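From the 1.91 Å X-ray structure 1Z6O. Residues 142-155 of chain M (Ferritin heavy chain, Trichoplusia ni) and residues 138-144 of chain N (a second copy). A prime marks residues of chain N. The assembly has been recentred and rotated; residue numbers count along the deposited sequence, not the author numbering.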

# COMPACT_ATOMS: atom_id res chain seq x y z
N VAL M 142 -29.52 -29.91 -34.16
CA VAL M 142 -30.81 -29.24 -34.03
C VAL M 142 -30.81 -28.36 -32.76
O VAL M 142 -31.24 -27.21 -32.77
CB VAL M 142 -31.95 -30.28 -33.98
CG1 VAL M 142 -33.27 -29.63 -33.49
CG2 VAL M 142 -32.14 -30.89 -35.39
N ASP M 143 -30.30 -28.93 -31.68
CA ASP M 143 -30.22 -28.23 -30.40
C ASP M 143 -29.30 -27.01 -30.49
O ASP M 143 -29.61 -25.95 -29.95
CB ASP M 143 -29.68 -29.19 -29.33
CG ASP M 143 -29.46 -28.50 -27.99
OD1 ASP M 143 -30.46 -28.28 -27.32
OD2 ASP M 143 -28.30 -28.16 -27.65
N TYR M 144 -28.17 -27.17 -31.17
CA TYR M 144 -27.22 -26.08 -31.34
C TYR M 144 -27.84 -24.93 -32.14
O TYR M 144 -27.73 -23.75 -31.77
CB TYR M 144 -25.98 -26.60 -32.06
CG TYR M 144 -24.91 -25.55 -32.29
CD1 TYR M 144 -24.33 -24.88 -31.21
CD2 TYR M 144 -24.47 -25.25 -33.58
CE1 TYR M 144 -23.32 -23.94 -31.41
CE2 TYR M 144 -23.46 -24.31 -33.79
CZ TYR M 144 -22.89 -23.66 -32.70
OH TYR M 144 -21.88 -22.74 -32.89
N LEU M 145 -28.49 -25.25 -33.25
CA LEU M 145 -29.12 -24.22 -34.07
C LEU M 145 -30.26 -23.53 -33.33
O LEU M 145 -30.49 -22.33 -33.48
CB LEU M 145 -29.67 -24.83 -35.37
CG LEU M 145 -28.59 -25.35 -36.33
CD1 LEU M 145 -29.24 -26.11 -37.48
CD2 LEU M 145 -27.75 -24.18 -36.85
N THR M 146 -30.98 -24.30 -32.52
CA THR M 146 -32.11 -23.74 -31.79
C THR M 146 -31.68 -22.85 -30.62
O THR M 146 -32.14 -21.71 -30.49
CB THR M 146 -33.03 -24.85 -31.24
OG1 THR M 146 -33.51 -25.66 -32.32
CG2 THR M 146 -34.23 -24.24 -30.51
N GLY M 147 -30.77 -23.35 -29.80
CA GLY M 147 -30.34 -22.62 -28.62
C GLY M 147 -29.34 -21.50 -28.82
O GLY M 147 -29.27 -20.57 -28.01
N ASP M 148 -28.55 -21.58 -29.87
CA ASP M 148 -27.56 -20.55 -30.15
C ASP M 148 -28.00 -19.63 -31.28
O ASP M 148 -28.17 -18.43 -31.09
CB ASP M 148 -26.23 -21.19 -30.54
CG ASP M 148 -25.42 -21.61 -29.34
OD1 ASP M 148 -24.51 -20.84 -28.94
OD2 ASP M 148 -25.69 -22.70 -28.79
N PHE M 149 -28.19 -20.20 -32.47
CA PHE M 149 -28.57 -19.38 -33.61
C PHE M 149 -29.94 -18.74 -33.53
O PHE M 149 -30.05 -17.53 -33.75
CB PHE M 149 -28.42 -20.19 -34.91
CG PHE M 149 -26.99 -20.28 -35.37
CD1 PHE M 149 -26.07 -21.05 -34.67
CD2 PHE M 149 -26.55 -19.52 -36.45
CE1 PHE M 149 -24.71 -21.05 -35.03
CE2 PHE M 149 -25.19 -19.51 -36.82
CZ PHE M 149 -24.28 -20.28 -36.10
N LEU M 150 -30.98 -19.50 -33.22
CA LEU M 150 -32.31 -18.87 -33.14
C LEU M 150 -32.37 -17.85 -32.01
O LEU M 150 -33.03 -16.82 -32.12
CB LEU M 150 -33.42 -19.92 -32.98
CG LEU M 150 -33.72 -20.75 -34.24
CD1 LEU M 150 -34.95 -21.64 -33.99
CD2 LEU M 150 -33.99 -19.81 -35.43
N GLU M 151 -31.67 -18.12 -30.91
CA GLU M 151 -31.65 -17.19 -29.78
C GLU M 151 -31.16 -15.82 -30.27
O GLU M 151 -31.78 -14.78 -30.03
CB GLU M 151 -30.71 -17.72 -28.69
CG GLU M 151 -30.43 -16.76 -27.54
CD GLU M 151 -31.65 -16.47 -26.70
OE1 GLU M 151 -32.65 -17.21 -26.81
OE2 GLU M 151 -31.62 -15.49 -25.92
N GLU M 152 -30.04 -15.82 -30.99
CA GLU M 152 -29.48 -14.58 -31.52
C GLU M 152 -30.44 -13.93 -32.52
O GLU M 152 -30.58 -12.70 -32.56
CB GLU M 152 -28.14 -14.86 -32.20
CG GLU M 152 -27.18 -13.70 -32.12
CD GLU M 152 -26.71 -13.43 -30.68
OE1 GLU M 152 -26.12 -12.36 -30.44
OE2 GLU M 152 -26.94 -14.30 -29.81
N GLN M 153 -31.10 -14.75 -33.34
CA GLN M 153 -32.04 -14.22 -34.33
C GLN M 153 -33.23 -13.50 -33.71
O GLN M 153 -33.55 -12.38 -34.11
CB GLN M 153 -32.60 -15.33 -35.23
CG GLN M 153 -31.60 -15.88 -36.26
CD GLN M 153 -30.92 -14.77 -37.04
OE1 GLN M 153 -29.73 -14.51 -36.85
NE2 GLN M 153 -31.68 -14.08 -37.89
N TYR M 154 -33.89 -14.12 -32.73
CA TYR M 154 -35.07 -13.48 -32.16
C TYR M 154 -34.74 -12.21 -31.40
O TYR M 154 -35.47 -11.23 -31.50
CB TYR M 154 -35.86 -14.46 -31.28
CG TYR M 154 -36.57 -15.52 -32.12
CD1 TYR M 154 -36.19 -16.86 -32.07
CD2 TYR M 154 -37.61 -15.16 -32.99
CE1 TYR M 154 -36.81 -17.83 -32.87
CE2 TYR M 154 -38.25 -16.12 -33.79
CZ TYR M 154 -37.84 -17.45 -33.73
OH TYR M 154 -38.46 -18.41 -34.50
N LYS M 155 -33.63 -12.20 -30.66
CA LYS M 155 -33.24 -10.99 -29.94
C LYS M 155 -32.90 -9.89 -30.95
O LYS M 155 -33.27 -8.73 -30.77
CB LYS M 155 -32.00 -11.25 -29.07
CG LYS M 155 -32.27 -12.11 -27.85
CD LYS M 155 -31.02 -12.25 -26.98
CE LYS M 155 -29.83 -12.81 -27.78
NZ LYS M 155 -28.62 -13.02 -26.94
N ASP N 138 -42.60 -24.18 -32.87
CA ASP N 138 -41.83 -23.04 -32.36
C ASP N 138 -40.59 -23.53 -31.62
O ASP N 138 -40.54 -23.56 -30.39
CB ASP N 138 -42.70 -22.20 -31.43
CG ASP N 138 -42.24 -20.75 -31.39
OD1 ASP N 138 -41.01 -20.52 -31.23
OD2 ASP N 138 -43.10 -19.86 -31.54
N TYR N 139 -39.56 -23.90 -32.39
CA TYR N 139 -38.34 -24.45 -31.80
C TYR N 139 -37.74 -23.64 -30.66
O TYR N 139 -37.38 -24.19 -29.62
CB TYR N 139 -37.26 -24.62 -32.88
CG TYR N 139 -37.68 -25.51 -34.04
CD1 TYR N 139 -37.90 -24.97 -35.30
CD2 TYR N 139 -37.85 -26.88 -33.86
CE1 TYR N 139 -38.27 -25.79 -36.38
CE2 TYR N 139 -38.22 -27.71 -34.93
CZ TYR N 139 -38.42 -27.15 -36.18
OH TYR N 139 -38.76 -27.95 -37.24
N HIS N 140 -37.61 -22.34 -30.88
CA HIS N 140 -36.97 -21.51 -29.87
C HIS N 140 -37.73 -21.40 -28.56
O HIS N 140 -37.13 -21.51 -27.49
CB HIS N 140 -36.70 -20.12 -30.44
CG HIS N 140 -35.91 -19.25 -29.50
ND1 HIS N 140 -36.50 -18.31 -28.69
CD2 HIS N 140 -34.59 -19.23 -29.20
CE1 HIS N 140 -35.57 -17.74 -27.93
NE2 HIS N 140 -34.40 -18.28 -28.22
N LEU N 141 -39.04 -21.20 -28.62
CA LEU N 141 -39.80 -21.10 -27.37
C LEU N 141 -39.81 -22.44 -26.65
O LEU N 141 -39.68 -22.50 -25.43
CB LEU N 141 -41.24 -20.62 -27.64
CG LEU N 141 -42.17 -20.57 -26.40
CD1 LEU N 141 -41.53 -19.80 -25.25
CD2 LEU N 141 -43.50 -19.92 -26.81
N VAL N 142 -39.95 -23.54 -27.39
CA VAL N 142 -39.94 -24.86 -26.77
C VAL N 142 -38.62 -25.06 -26.01
O VAL N 142 -38.60 -25.53 -24.87
CB VAL N 142 -40.12 -25.96 -27.85
CG1 VAL N 142 -39.75 -27.35 -27.29
CG2 VAL N 142 -41.58 -25.94 -28.34
N ASP N 143 -37.53 -24.66 -26.65
CA ASP N 143 -36.19 -24.77 -26.06
C ASP N 143 -36.07 -23.90 -24.81
O ASP N 143 -35.50 -24.32 -23.80
CB ASP N 143 -35.15 -24.33 -27.08
CG ASP N 143 -33.74 -24.31 -26.50
OD1 ASP N 143 -33.18 -25.39 -26.36
OD2 ASP N 143 -33.23 -23.22 -26.15
N TYR N 144 -36.61 -22.69 -24.87
CA TYR N 144 -36.57 -21.77 -23.74
C TYR N 144 -37.35 -22.33 -22.54
O TYR N 144 -36.88 -22.31 -21.40
CB TYR N 144 -37.17 -20.43 -24.16
CG TYR N 144 -37.18 -19.39 -23.06
CD1 TYR N 144 -35.98 -18.97 -22.46
CD2 TYR N 144 -38.36 -18.80 -22.64
CE1 TYR N 144 -35.98 -17.99 -21.48
CE2 TYR N 144 -38.37 -17.81 -21.65
CZ TYR N 144 -37.17 -17.41 -21.08
OH TYR N 144 -37.16 -16.42 -20.12
O HOH W 1 -30.21 -24.96 -26.73
O HOH W 2 -32.75 -26.82 -28.60
O HOH W 3 -39.12 -20.79 -33.17

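Helix 142-155 of chain M meets the first turns of helix 139-144 of chain N nearly at right angles: the axes cross at -102° and approach to 9.0 Å, burying 425 Å² in all. The N-terminal end of the chain N helix is capped by Asp138′, whose OD1 accepts a weak bond from Leu141′ N at 3.3 Å.

Packing centres on His140′, a knob seated among Thr146, Leu150, Glu151 and Tyr154. The Tyr154 and His140′ rings lie obliquely, centroids 5.0 Å apart and planes at 44°, while Tyr154 CE1 touches His140′ CB at 3.3 Å. Beside the knob, Leu150 CD1 meets Tyr139′ CB at 3.9 Å, and Thr146 CG2 reaches Asp143′ CB at 3.6 Å. Thr146 OG1 turns back to its own helix, donating to Val142 O at 2.8 Å.

One direct hydrogen bond crosses: His140′ NE2 donates to Glu151 OE1 at a very short 2.5 Å and 152°, with the acceptor near the imidazole plane, where the N-H points.

Water bridges other polar groups, but Thr146 O is buried by the contact without any partner in the model. Asp143 OD1 and Asp143′ OD1, like charges 4.1 Å apart, both accept from water 2, at 3.0 and 2.7 Å respectively. Water 3 links Tyr154 OH (2.8 Å) to Asp138′ OD1 (2.7 Å) and His140′ N (3.2 Å).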